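Local coordinates for protein insecticidal Delta-Endotoxin Cry8Ea1 (Bacillus Thuringiensis, PDB 3EB7) that is toxic to the soil-dwelling larvae of Holotrichia parallela, probably by binding receptors on gut cells and forming pores in their membranes, at residues G248-G251 with S255-D258; T344-G349 with P428-T433; K199-Y204 with T269-K274; K299-H304 with V364-I369. All coordinates share one frame; numbering follows the deposited sequence.

Contact 1 of 4, residues G248-G251 with S255-D258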
loop_
_atom_site.group_PDB
_atom_site.type_symbol
_atom_site.label_atom_id
_atom_site.label_comp_id
_atom_site.label_asym_id
_atom_site.label_seq_id
_atom_site.Cartn_x
_atom_site.Cartn_y
_atom_site.Cartn_z
ATOM N N GLY A 248 16.333 16.891 2.441
ATOM C CA GLY A 248 17.464 17.587 3.044
ATOM C C GLY A 248 18.733 16.934 2.514
ATOM O O GLY A 248 18.754 15.746 2.193
ATOM N N ALA A 249 19.790 17.727 2.407
ATOM C CA ALA A 249 21.022 17.256 1.835
ATOM C C ALA A 249 21.711 16.275 2.800
ATOM O O ALA A 249 21.663 16.450 4.011
ATOM C CB ALA A 249 21.933 18.453 1.504
ATOM N N ILE A 250 22.359 15.252 2.238
ATOM C CA ILE A 250 23.072 14.231 3.032
ATOM C C ILE A 250 24.396 13.943 2.374
ATOM O O ILE A 250 24.464 13.755 1.163
ATOM C CB ILE A 250 22.245 12.942 3.202
ATOM C CG1 ILE A 250 21.208 13.108 4.339
ATOM C CG2 ILE A 250 23.129 11.720 3.526
ATOM C CD1 ILE A 250 20.103 12.060 4.329
ATOM N N GLY A 251 25.448 13.927 3.185
ATOM C CA GLY A 251 26.759 13.560 2.726
ATOM C C GLY A 251 27.849 13.852 3.742
ATOM O O GLY A 251 27.594 14.304 4.868
ATOM N N SER A 255 25.246 16.723 6.803
ATOM C CA SER A 255 23.866 16.270 6.615
ATOM C C SER A 255 22.884 17.100 7.433
ATOM O O SER A 255 23.220 17.607 8.513
ATOM C CB SER A 255 23.725 14.801 6.916
ATOM O OG SER A 255 24.772 14.074 6.330
ATOM N N TRP A 256 21.673 17.236 6.910
ATOM C CA TRP A 256 20.660 18.057 7.573
ATOM C C TRP A 256 20.424 17.581 9.016
ATOM O O TRP A 256 20.181 18.392 9.919
ATOM C CB TRP A 256 19.350 18.098 6.743
ATOM C CG TRP A 256 18.611 16.788 6.674
ATOM C CD1 TRP A 256 18.713 15.830 5.704
ATOM C CD2 TRP A 256 17.659 16.293 7.632
ATOM N NE1 TRP A 256 17.857 14.787 5.973
ATOM C CE2 TRP A 256 17.206 15.037 7.156
ATOM C CE3 TRP A 256 17.134 16.802 8.837
ATOM C CZ2 TRP A 256 16.279 14.267 7.851
ATOM C CZ3 TRP A 256 16.220 16.055 9.531
ATOM C CH2 TRP A 256 15.770 14.803 9.025
ATOM N N TYR A 257 20.562 16.276 9.226
ATOM C CA TYR A 257 20.268 15.614 10.503
ATOM C C TYR A 257 21.414 15.610 11.490
ATOM O O TYR A 257 21.337 14.994 12.547
ATOM C CB TYR A 257 19.783 14.185 10.248
ATOM C CG TYR A 257 20.693 13.282 9.424
ATOM C CD1 TYR A 257 22.030 13.068 9.784
ATOM C CD2 TYR A 257 20.189 12.573 8.349
ATOM C CE1 TYR A 257 22.847 12.213 9.064
ATOM C CE2 TYR A 257 20.992 11.723 7.607
ATOM C CZ TYR A 257 22.314 11.558 7.965
ATOM O OH TYR A 257 23.105 10.719 7.249
ATOM N N ASP A 258 22.487 16.301 11.132
ATOM C CA ASP A 258 23.639 16.495 12.026
ATOM C C ASP A 258 23.223 17.338 13.212
ATOM O O ASP A 258 23.760 17.188 14.302
ATOM C CB ASP A 258 24.753 17.265 11.303
ATOM C CG ASP A 258 25.603 16.382 10.396
ATOM O OD1 ASP A 258 25.478 15.122 10.447
ATOM O OD2 ASP A 258 26.406 16.993 9.628
#
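Ile250 packs against the CE2 side of the Tyr257 ring, the two side chains at about a right angle. Its CD1 comes 3.4 Å from Tyr257 CE2, and its CG1 is close to the same ring atom. The CG2 branch points to the hydroxyl end of that ring. CG1 also runs alongside Trp256, 3.9 Å from Trp256 CD1. One residue thus packs on two neighbouring aromatic side chains.

The Trp256 ring folds back on residues 248-251 because CG sits between its own backbone N and carbonyl carbon (chi1 68°). This brings Trp256 CD1 to 3.4 Å from Gly248 C. Gly248 has no side chain, so Trp256 CD1 can come right up to its backbone. Tyr257 CB covers one indole face, over its centre.

Two hydrogen bonds tie the two segments together. Trp256 N gives its hydrogen to Ala249 O at 3.0 Å, almost straight out from the carbonyl (C=O...N 173°). Gly251 N donates to Ser255 OG at 3.2 Å. Within 255-258, Asp258 N bonds back to Ser255 O at 3.0 Å. Ser255 N in turn donates to Asp258 OD2 at 3.1 Å, meeting it from above the carboxylate plane.

Beyond the contact, Trp256 packs on Val202 of helix 198-220 and on Leu266 and Phe270 of helix 263-270. Residues 255-258 form a type I beta turn, pinned to the preceding loop in the link between strand 241-243 and helix 263-270. This turn fills the seam between the helical N-terminal domain and the beta-sheet domain of a three-domain Cry toxin.

Contact 2 of 4, residues T344-G349 with P428-T433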
loop_
_atom_site.group_PDB
_atom_site.type_symbol
_atom_site.label_atom_id
_atom_site.label_comp_id
_atom_site.label_asym_id
_atom_site.label_seq_id
_atom_site.Cartn_x
_atom_site.Cartn_y
_atom_site.Cartn_z
ATOM N N THR A 344 8.086 14.065 -8.308
ATOM C CA THR A 344 8.645 15.281 -7.808
ATOM C C THR A 344 10.128 15.106 -8.004
ATOM O O THR A 344 10.658 13.999 -7.809
ATOM C CB THR A 344 8.316 15.535 -6.290
ATOM O OG1 THR A 344 8.816 14.461 -5.470
ATOM C CG2 THR A 344 6.799 15.704 -6.080
ATOM N N LEU A 345 10.789 16.188 -8.415
ATOM C CA LEU A 345 12.230 16.218 -8.494
ATOM C C LEU A 345 12.637 17.414 -7.665
ATOM O O LEU A 345 12.283 18.525 -8.003
ATOM C CB LEU A 345 12.653 16.334 -9.961
ATOM C CG LEU A 345 14.111 16.030 -10.374
ATOM C CD1 LEU A 345 14.962 17.249 -10.170
ATOM C CD2 LEU A 345 14.773 14.863 -9.656
ATOM N N SER A 346 13.335 17.198 -6.546
ATOM C CA SER A 346 13.604 18.286 -5.615
ATOM C C SER A 346 15.084 18.519 -5.470
ATOM O O SER A 346 15.875 17.568 -5.518
ATOM C CB SER A 346 13.029 18.012 -4.225
ATOM O OG SER A 346 11.694 17.516 -4.271
ATOM N N THR A 347 15.455 19.776 -5.247
ATOM C CA THR A 347 16.817 20.099 -4.958
ATOM C C THR A 347 16.965 20.463 -3.474
ATOM O O THR A 347 16.553 21.527 -3.025
ATOM C CB THR A 347 17.319 21.229 -5.894
ATOM O OG1 THR A 347 17.181 20.806 -7.254
ATOM C CG2 THR A 347 18.788 21.585 -5.617
ATOM N N ALA A 348 17.558 19.561 -2.713
ATOM C CA ALA A 348 17.922 19.854 -1.366
ATOM C C ALA A 348 19.269 20.623 -1.373
ATOM O O ALA A 348 20.316 20.083 -1.776
ATOM C CB ALA A 348 17.982 18.564 -0.556
ATOM N N GLY A 349 19.216 21.896 -0.955
ATOM C CA GLY A 349 20.328 22.832 -1.055
ATOM C C GLY A 349 21.055 22.972 0.264
ATOM O O GLY A 349 20.464 22.739 1.344
ATOM N N PRO A 428 11.232 19.646 4.352
ATOM C CA PRO A 428 9.925 19.031 4.056
ATOM C C PRO A 428 9.955 17.507 3.888
ATOM O O PRO A 428 10.998 16.919 3.561
ATOM C CB PRO A 428 9.489 19.715 2.745
ATOM C CG PRO A 428 10.770 20.296 2.106
ATOM C CD PRO A 428 11.882 20.235 3.148
ATOM N N VAL A 429 8.818 16.866 4.151
ATOM C CA VAL A 429 8.651 15.443 3.862
ATOM C C VAL A 429 7.416 15.348 2.971
ATOM O O VAL A 429 6.418 16.028 3.210
ATOM C CB VAL A 429 8.505 14.595 5.192
ATOM C CG1 VAL A 429 8.026 13.191 4.940
ATOM C CG2 VAL A 429 9.827 14.536 5.927
ATOM N N PHE A 430 7.498 14.548 1.914
ATOM C CA PHE A 430 6.340 14.303 1.036
ATOM C C PHE A 430 5.691 12.975 1.417
ATOM O O PHE A 430 6.387 11.990 1.660
ATOM C CB PHE A 430 6.778 14.271 -0.432
ATOM C CG PHE A 430 7.225 15.614 -1.016
ATOM C CD1 PHE A 430 7.781 15.664 -2.305
ATOM C CD2 PHE A 430 7.100 16.811 -0.321
ATOM C CE1 PHE A 430 8.191 16.905 -2.883
ATOM C CE2 PHE A 430 7.519 18.059 -0.903
ATOM C CZ PHE A 430 8.033 18.107 -2.153
ATOM N N SER A 431 4.369 12.961 1.513
ATOM C CA SER A 431 3.599 11.717 1.634
ATOM C C SER A 431 2.792 11.436 0.376
ATOM O O SER A 431 2.449 12.334 -0.382
ATOM C CB SER A 431 2.676 11.720 2.873
ATOM O OG SER A 431 1.550 12.550 2.663
ATOM N N TRP A 432 2.492 10.170 0.165
ATOM C CA TRP A 432 1.945 9.712 -1.098
ATOM C C TRP A 432 0.892 8.649 -0.894
ATOM O O TRP A 432 1.035 7.833 0.006
ATOM C CB TRP A 432 3.075 9.110 -1.954
ATOM C CG TRP A 432 4.237 10.017 -2.146
ATOM C CD1 TRP A 432 5.204 10.348 -1.220
ATOM C CD2 TRP A 432 4.592 10.680 -3.348
ATOM N NE1 TRP A 432 6.116 11.197 -1.793
ATOM C CE2 TRP A 432 5.754 11.410 -3.097
ATOM C CE3 TRP A 432 4.027 10.729 -4.621
ATOM C CZ2 TRP A 432 6.366 12.195 -4.081
ATOM C CZ3 TRP A 432 4.636 11.497 -5.594
ATOM C CH2 TRP A 432 5.786 12.220 -5.319
ATOM N N THR A 433 -0.098 8.614 -1.792
ATOM C CA THR A 433 -1.116 7.573 -1.798
ATOM C C THR A 433 -0.970 6.729 -3.040
ATOM O O THR A 433 -0.470 7.205 -4.052
ATOM C CB THR A 433 -2.566 8.125 -1.680
ATOM O OG1 THR A 433 -2.805 9.098 -2.695
ATOM C CG2 THR A 433 -2.805 8.770 -0.281
#
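Strands 344-349 and 428-433 run nearly antiparallel, at 170°, and their axes stay 11.0 Å apart, so they meet through side chains and not through backbone bonds. Thr344 is the centre of the contact. Its OG1 lies in the ring plane at the edge of Phe430, 3.5 Å from Phe430 CD1. The same oxygen is also in plane at the edge of the Trp432 indole, 3.6 Å from Trp432 CZ2. Thr344 chi1 is 59°, which sets OG1 between the backbone N and the carbonyl carbon and turns it to both rings. The methyl CG2 fits beside it, 3.7 Å from Phe430 CE1 and 3.7 Å from Trp432 CH2. The ring-edge hydrogens would probably give the oxygen a weakly favourable setting. Ser346 adds a looser touch, with Ser346 OG 3.8 Å from Phe430 CE1.

The indole is held from its other end by a hydrogen bond between Trp432 NE1 and Thr244 OG1. Phe430 also touches Ile247 and Leu416. All four touching residues are buried. They join two antiparallel sheets face to face, as in the three-sheet beta prism of Cry toxin domain II.

Contact 3 of 4, residues K199-Y204 with T269-K274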
loop_
_atom_site.group_PDB
_atom_site.type_symbol
_atom_site.label_atom_id
_atom_site.label_comp_id
_atom_site.label_asym_id
_atom_site.label_seq_id
_atom_site.Cartn_x
_atom_site.Cartn_y
_atom_site.Cartn_z
ATOM N N LYS A 199 18.939 10.847 12.258
ATOM C CA LYS A 199 19.510 9.935 11.293
ATOM C C LYS A 199 18.821 8.597 11.446
ATOM O O LYS A 199 18.377 8.010 10.457
ATOM C CB LYS A 199 21.011 9.785 11.531
ATOM C CG LYS A 199 21.746 8.809 10.608
ATOM C CD LYS A 199 23.197 8.740 11.011
ATOM C CE LYS A 199 23.934 7.562 10.333
ATOM N NZ LYS A 199 24.795 8.002 9.209
ATOM N N GLN A 200 18.710 8.119 12.688
ATOM C CA GLN A 200 17.947 6.911 12.967
ATOM C C GLN A 200 16.504 7.028 12.490
ATOM O O GLN A 200 15.962 6.093 11.952
ATOM C CB GLN A 200 17.986 6.642 14.448
ATOM C CG GLN A 200 19.363 6.118 14.912
ATOM C CD GLN A 200 19.498 6.103 16.414
ATOM O OE1 GLN A 200 18.888 6.903 17.114
ATOM N NE2 GLN A 200 20.324 5.204 16.919
ATOM N N TRP A 201 15.871 8.190 12.668
ATOM C CA TRP A 201 14.520 8.343 12.152
ATOM C C TRP A 201 14.450 8.099 10.613
ATOM O O TRP A 201 13.576 7.391 10.132
ATOM C CB TRP A 201 13.917 9.685 12.562
ATOM C CG TRP A 201 12.473 9.690 12.209
ATOM C CD1 TRP A 201 11.424 9.327 13.008
ATOM C CD2 TRP A 201 11.908 10.053 10.932
ATOM N NE1 TRP A 201 10.251 9.427 12.297
ATOM C CE2 TRP A 201 10.519 9.891 11.034
ATOM C CE3 TRP A 201 12.456 10.510 9.723
ATOM C CZ2 TRP A 201 9.655 10.163 9.973
ATOM C CZ3 TRP A 201 11.600 10.770 8.649
ATOM C CH2 TRP A 201 10.216 10.601 8.786
ATOM N N VAL A 202 15.385 8.682 9.861
ATOM C CA VAL A 202 15.465 8.452 8.386
ATOM C C VAL A 202 15.517 6.950 8.039
ATOM O O VAL A 202 14.805 6.484 7.139
ATOM C CB VAL A 202 16.666 9.230 7.756
ATOM C CG1 VAL A 202 16.818 8.923 6.253
ATOM C CG2 VAL A 202 16.498 10.700 7.971
ATOM N N GLU A 203 16.313 6.202 8.791
ATOM C CA GLU A 203 16.469 4.755 8.610
ATOM C C GLU A 203 15.194 3.992 8.921
ATOM O O GLU A 203 14.757 3.099 8.172
ATOM C CB GLU A 203 17.630 4.246 9.478
ATOM C CG GLU A 203 18.969 4.915 9.077
ATOM C CD GLU A 203 20.112 4.737 10.099
ATOM O OE1 GLU A 203 21.241 5.097 9.744
ATOM O OE2 GLU A 203 19.909 4.253 11.233
ATOM N N TYR A 204 14.579 4.377 10.029
ATOM C CA TYR A 204 13.366 3.734 10.508
ATOM C C TYR A 204 12.237 3.968 9.488
ATOM O O TYR A 204 11.543 3.056 9.076
ATOM C CB TYR A 204 13.063 4.374 11.888
ATOM C CG TYR A 204 11.733 4.066 12.513
ATOM C CD1 TYR A 204 10.600 4.835 12.209
ATOM C CD2 TYR A 204 11.603 3.003 13.410
ATOM C CE1 TYR A 204 9.363 4.568 12.804
ATOM C CE2 TYR A 204 10.402 2.723 14.008
ATOM C CZ TYR A 204 9.274 3.511 13.720
ATOM O OH TYR A 204 8.061 3.206 14.342
ATOM N N THR A 269 6.049 14.992 14.140
ATOM C CA THR A 269 5.938 16.174 13.281
ATOM C C THR A 269 5.904 15.857 11.772
ATOM O O THR A 269 5.103 16.472 11.039
ATOM C CB THR A 269 7.076 17.189 13.554
ATOM O OG1 THR A 269 7.252 17.384 14.966
ATOM C CG2 THR A 269 6.802 18.496 12.898
ATOM N N PHE A 270 6.763 14.938 11.302
ATOM C CA PHE A 270 6.788 14.569 9.887
ATOM C C PHE A 270 5.583 13.728 9.421
ATOM O O PHE A 270 5.193 13.786 8.245
ATOM C CB PHE A 270 8.046 13.799 9.550
ATOM C CG PHE A 270 9.239 14.657 9.235
ATOM C CD1 PHE A 270 10.520 14.143 9.394
ATOM C CD2 PHE A 270 9.097 15.959 8.770
ATOM C CE1 PHE A 270 11.642 14.893 9.068
ATOM C CE2 PHE A 270 10.224 16.727 8.426
ATOM C CZ PHE A 270 11.487 16.207 8.579
ATOM N N ILE A 271 5.034 12.941 10.347
ATOM C CA ILE A 271 3.958 12.015 10.113
ATOM C C ILE A 271 2.652 12.681 10.586
ATOM O O ILE A 271 2.579 13.236 11.679
ATOM C CB ILE A 271 4.212 10.650 10.857
ATOM C CG1 ILE A 271 5.576 10.070 10.462
ATOM C CG2 ILE A 271 3.112 9.581 10.563
ATOM C CD1 ILE A 271 5.802 9.954 8.958
ATOM N N ARG A 272 1.648 12.623 9.720
ATOM C CA ARG A 272 0.370 13.235 9.958
ATOM C C ARG A 272 -0.338 12.451 11.035
ATOM O O ARG A 272 -0.322 11.220 11.004
ATOM C CB ARG A 272 -0.496 13.147 8.685
ATOM C CG ARG A 272 -0.164 14.170 7.631
ATOM C CD ARG A 272 -1.489 14.766 7.104
ATOM N NE ARG A 272 -1.830 14.075 5.900
ATOM C CZ ARG A 272 -2.973 14.191 5.236
ATOM N NH1 ARG A 272 -3.959 14.977 5.651
ATOM N NH2 ARG A 272 -3.103 13.496 4.116
ATOM N N GLY A 273 -1.007 13.156 11.936
ATOM C CA GLY A 273 -2.122 12.546 12.648
ATOM C C GLY A 273 -3.014 11.679 11.745
ATOM O O GLY A 273 -3.133 11.904 10.526
ATOM N N LYS A 274 -3.627 10.666 12.343
ATOM C CA LYS A 274 -4.612 9.845 11.655
ATOM C C LYS A 274 -5.731 10.733 11.024
ATOM O O LYS A 274 -6.090 11.764 11.575
ATOM C CB LYS A 274 -5.135 8.757 12.622
ATOM C CG LYS A 274 -4.092 7.652 12.959
ATOM C CD LYS A 274 -3.872 6.678 11.770
ATOM C CE LYS A 274 -3.084 5.414 12.140
ATOM N NZ LYS A 274 -2.233 5.576 13.364
#
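Trp201 buries the most surface here and reaches from helix 198-220 towards the end of helix 263-270. Its CG is anti to the backbone N (chi1 -171°), which sends the indole outward from the helix. Phe270 meets one face of this ring. Its CD1 stands 3.5 Å above the indole plane, nearer the rim than the middle, and lies 3.6 Å from Trp201 CH2. The two ring planes are inclined at 52°, with 5.2 Å between the centroids of Phe270 and the six-membered ring of Trp201. The pair is therefore oblique. Phe270 CB adds to the overlap, 3.9 Å from Trp201 CH2.

The contact crosses between two domains. Trp201 belongs to the helical N-terminal bundle, thought to form the pore in Cry toxins, while Phe270 and Ile271 belong to the beta-prism domain.

Ile271 comes to the indole at its edge, in plane, with Ile271 CD1 4.0 Å from Trp201 CZ2. Ile271 thus touches the rim while Phe270 takes a face. The indole nitrogen has a partner of its own: Trp201 NE1 is hydrogen-bonded to Glu267 OE1, which helps fix the rotation of the ring. Phe263 meets Trp201 edge-to-face, and Arg208 packs on both Trp201 and Ile271.

Contact 4 of 4, residues K299-H304 with V364-I369. With SO4 (sulfate ion), chain E.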
loop_
_atom_site.group_PDB
_atom_site.type_symbol
_atom_site.label_atom_id
_atom_site.label_comp_id
_atom_site.label_asym_id
_atom_site.label_seq_id
_atom_site.Cartn_x
_atom_site.Cartn_y
_atom_site.Cartn_z
ATOM N N LYS A 299 17.759 30.789 -1.847
ATOM C CA LYS A 299 16.342 31.077 -1.636
ATOM C C LYS A 299 15.610 29.752 -1.475
ATOM O O LYS A 299 15.603 28.906 -2.384
ATOM C CB LYS A 299 15.751 31.850 -2.786
ATOM C CG LYS A 299 16.139 33.261 -2.865
ATOM C CD LYS A 299 15.699 33.751 -4.239
ATOM C CE LYS A 299 15.524 35.216 -4.265
ATOM N NZ LYS A 299 15.613 35.636 -5.702
ATOM N N LYS A 300 14.991 29.572 -0.311
ATOM C CA LYS A 300 14.549 28.247 0.092
ATOM C C LYS A 300 13.149 28.256 0.693
ATOM O O LYS A 300 12.656 29.274 1.118
ATOM C CB LYS A 300 15.570 27.612 1.056
ATOM C CG LYS A 300 15.832 28.406 2.309
ATOM C CD LYS A 300 16.662 27.567 3.309
ATOM C CE LYS A 300 17.409 28.409 4.372
ATOM N NZ LYS A 300 16.441 28.996 5.308
ATOM N N TRP A 301 12.535 27.086 0.704
ATOM C CA TRP A 301 11.221 26.818 1.266
ATOM C C TRP A 301 11.359 26.884 2.795
ATOM O O TRP A 301 12.007 25.988 3.426
ATOM C CB TRP A 301 10.855 25.399 0.806
ATOM C CG TRP A 301 9.497 24.800 1.204
ATOM C CD1 TRP A 301 8.806 24.948 2.400
ATOM C CD2 TRP A 301 8.713 23.893 0.403
ATOM N NE1 TRP A 301 7.631 24.204 2.357
ATOM C CE2 TRP A 301 7.562 23.539 1.159
ATOM C CE3 TRP A 301 8.879 23.341 -0.876
ATOM C CZ2 TRP A 301 6.571 22.687 0.657
ATOM C CZ3 TRP A 301 7.888 22.496 -1.375
ATOM C CH2 TRP A 301 6.745 22.176 -0.598
ATOM N N ILE A 302 10.814 27.959 3.375
ATOM C CA ILE A 302 10.823 28.171 4.837
ATOM C C ILE A 302 9.466 27.927 5.540
ATOM O O ILE A 302 9.385 27.991 6.766
ATOM C CB ILE A 302 11.346 29.586 5.266
ATOM C CG1 ILE A 302 10.423 30.697 4.734
ATOM C CG2 ILE A 302 12.777 29.789 4.861
ATOM C CD1 ILE A 302 10.732 32.125 5.290
ATOM N N GLY A 303 8.417 27.659 4.774
ATOM C CA GLY A 303 7.095 27.368 5.328
ATOM C C GLY A 303 6.126 27.148 4.190
ATOM O O GLY A 303 6.440 27.466 3.036
ATOM N N HIS A 304 4.967 26.569 4.485
ATOM C CA HIS A 304 3.919 26.358 3.483
ATOM C C HIS A 304 2.555 26.267 4.121
ATOM O O HIS A 304 2.405 26.047 5.322
ATOM C CB HIS A 304 4.186 25.118 2.605
ATOM C CG HIS A 304 4.133 23.809 3.332
ATOM N ND1 HIS A 304 5.227 23.269 3.977
ATOM C CD2 HIS A 304 3.129 22.910 3.479
ATOM C CE1 HIS A 304 4.890 22.113 4.519
ATOM N NE2 HIS A 304 3.632 21.854 4.208
ATOM N N VAL A 364 11.696 22.616 -6.551
ATOM C CA VAL A 364 10.885 21.385 -6.711
ATOM C C VAL A 364 10.117 21.408 -8.037
ATOM O O VAL A 364 9.378 22.339 -8.292
ATOM C CB VAL A 364 9.837 21.154 -5.543
ATOM C CG1 VAL A 364 9.126 19.801 -5.730
ATOM C CG2 VAL A 364 10.502 21.226 -4.188
ATOM N N VAL A 365 10.296 20.380 -8.853
ATOM C CA VAL A 365 9.470 20.174 -10.059
ATOM C C VAL A 365 8.384 19.100 -9.779
ATOM O O VAL A 365 8.720 17.953 -9.449
ATOM C CB VAL A 365 10.350 19.754 -11.269
ATOM C CG1 VAL A 365 9.502 19.587 -12.523
ATOM C CG2 VAL A 365 11.464 20.809 -11.519
ATOM N N PHE A 366 7.112 19.489 -9.863
ATOM C CA PHE A 366 5.992 18.567 -9.709
ATOM C C PHE A 366 5.412 18.188 -11.089
ATOM O O PHE A 366 4.809 19.040 -11.779
ATOM C CB PHE A 366 4.849 19.181 -8.873
ATOM C CG PHE A 366 5.285 19.889 -7.574
ATOM C CD1 PHE A 366 5.761 21.218 -7.603
ATOM C CD2 PHE A 366 5.150 19.253 -6.329
ATOM C CE1 PHE A 366 6.145 21.893 -6.412
ATOM C CE2 PHE A 366 5.495 19.919 -5.122
ATOM C CZ PHE A 366 5.985 21.242 -5.160
ATOM N N ASP A 367 5.538 16.924 -11.477
ATOM C CA ASP A 367 4.931 16.483 -12.725
ATOM C C ASP A 367 3.547 15.978 -12.416
ATOM O O ASP A 367 3.386 15.112 -11.570
ATOM C CB ASP A 367 5.744 15.400 -13.392
ATOM C CG ASP A 367 7.118 15.876 -13.830
ATOM O OD1 ASP A 367 7.270 17.050 -14.256
ATOM O OD2 ASP A 367 8.051 15.049 -13.803
ATOM N N ALA A 368 2.550 16.546 -13.080
ATOM C CA ALA A 368 1.174 16.272 -12.745
ATOM C C ALA A 368 0.337 15.905 -13.965
ATOM O O ALA A 368 0.590 16.363 -15.097
ATOM C CB ALA A 368 0.548 17.486 -12.011
ATOM N N ILE A 369 -0.662 15.067 -13.706
ATOM C CA ILE A 369 -1.687 14.734 -14.673
ATOM C C ILE A 369 -3.068 14.749 -14.007
ATOM O O ILE A 369 -3.214 14.455 -12.827
ATOM C CB ILE A 369 -1.406 13.349 -15.343
ATOM C CG1 ILE A 369 -2.305 13.119 -16.560
ATOM C CG2 ILE A 369 -1.542 12.178 -14.331
ATOM C CD1 ILE A 369 -1.851 11.926 -17.382
HETATM S S SO4 E . 17.013 38.908 -5.402
HETATM O O1 SO4 E . 17.771 40.155 -5.400
HETATM O O2 SO4 E . 15.695 39.140 -5.994
HETATM O O3 SO4 E . 17.803 37.947 -6.185
HETATM O O4 SO4 E . 16.809 38.377 -4.050
#
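The apolar part of the contact rests on Trp301, whose CZ3 corner faces two residues of strand 364-369. Val364 CG2 comes to the indole edge, near its plane, 4.0 Å from Trp301 CZ3. Phe366 is a little farther, with its CZ 4.4 Å from Trp301 CZ3, and the corner lies near the phenyl plane at that ring's edge. With chi1 at -179° the indole points away from its own backbone N and reaches the other strand. Val364 also supports Phe366: its CG1 stands over one face of the phenyl ring, offset to the rim. Phe421 stacks on Trp301.

The main polar interaction lies within 299-304. Trp301 NE1 donates to His304 ND1 at 3.0 Å, with an N-H...N angle of 151°. The acceptor is in the indole plane, but the donor is tilted 32° from the imidazole plane. A classic beta bulge sets Ile302 and Gly303 together opposite Tyr286 on the next strand.

A weak bond to a bound ion lies to one side. Lys299 extends to a sulfate, probably from the crystallisation liquor, and Lys299 NZ makes a weak hydrogen bond to sulfate O3 at 3.2 Å.

Because His304 ND1 accepts from Trp301 and His304 NE2 is bonded to Val419 O, the imidazole is probably neutral with its proton on NE2. The indole is thus held by its nitrogen, leaving its benzene end to pack between sheets of the prism.

Contacts 2 and 4 are the closest pair, with centres about 8 Å apart. Strands 340-352 and 357-369 are neighbours in one sheet, and Leu345 O is probably hydrogen-bonded to Val365 N at 2.8 Å. Through this sheet the two contacts join the three sheets of the prism. Contact 3 meets contact 2 where Phe270 CD2 lies 3.3 Å from Val429 CG2. Contact 1 bridges both: Trp256 CZ2 is 3.6 Å from Val202 CG2, and Gly248 C is 3.6 Å from Ala348 CB. Contacts 1 and 3 thus line the boundary between the helical and prism domains. Contact 4 does not touch contact 3; their nearest atoms are about 9 Å apart. The sulfate sits beside segment 299-304, on Lys299, which takes no part in the packing of contact 4.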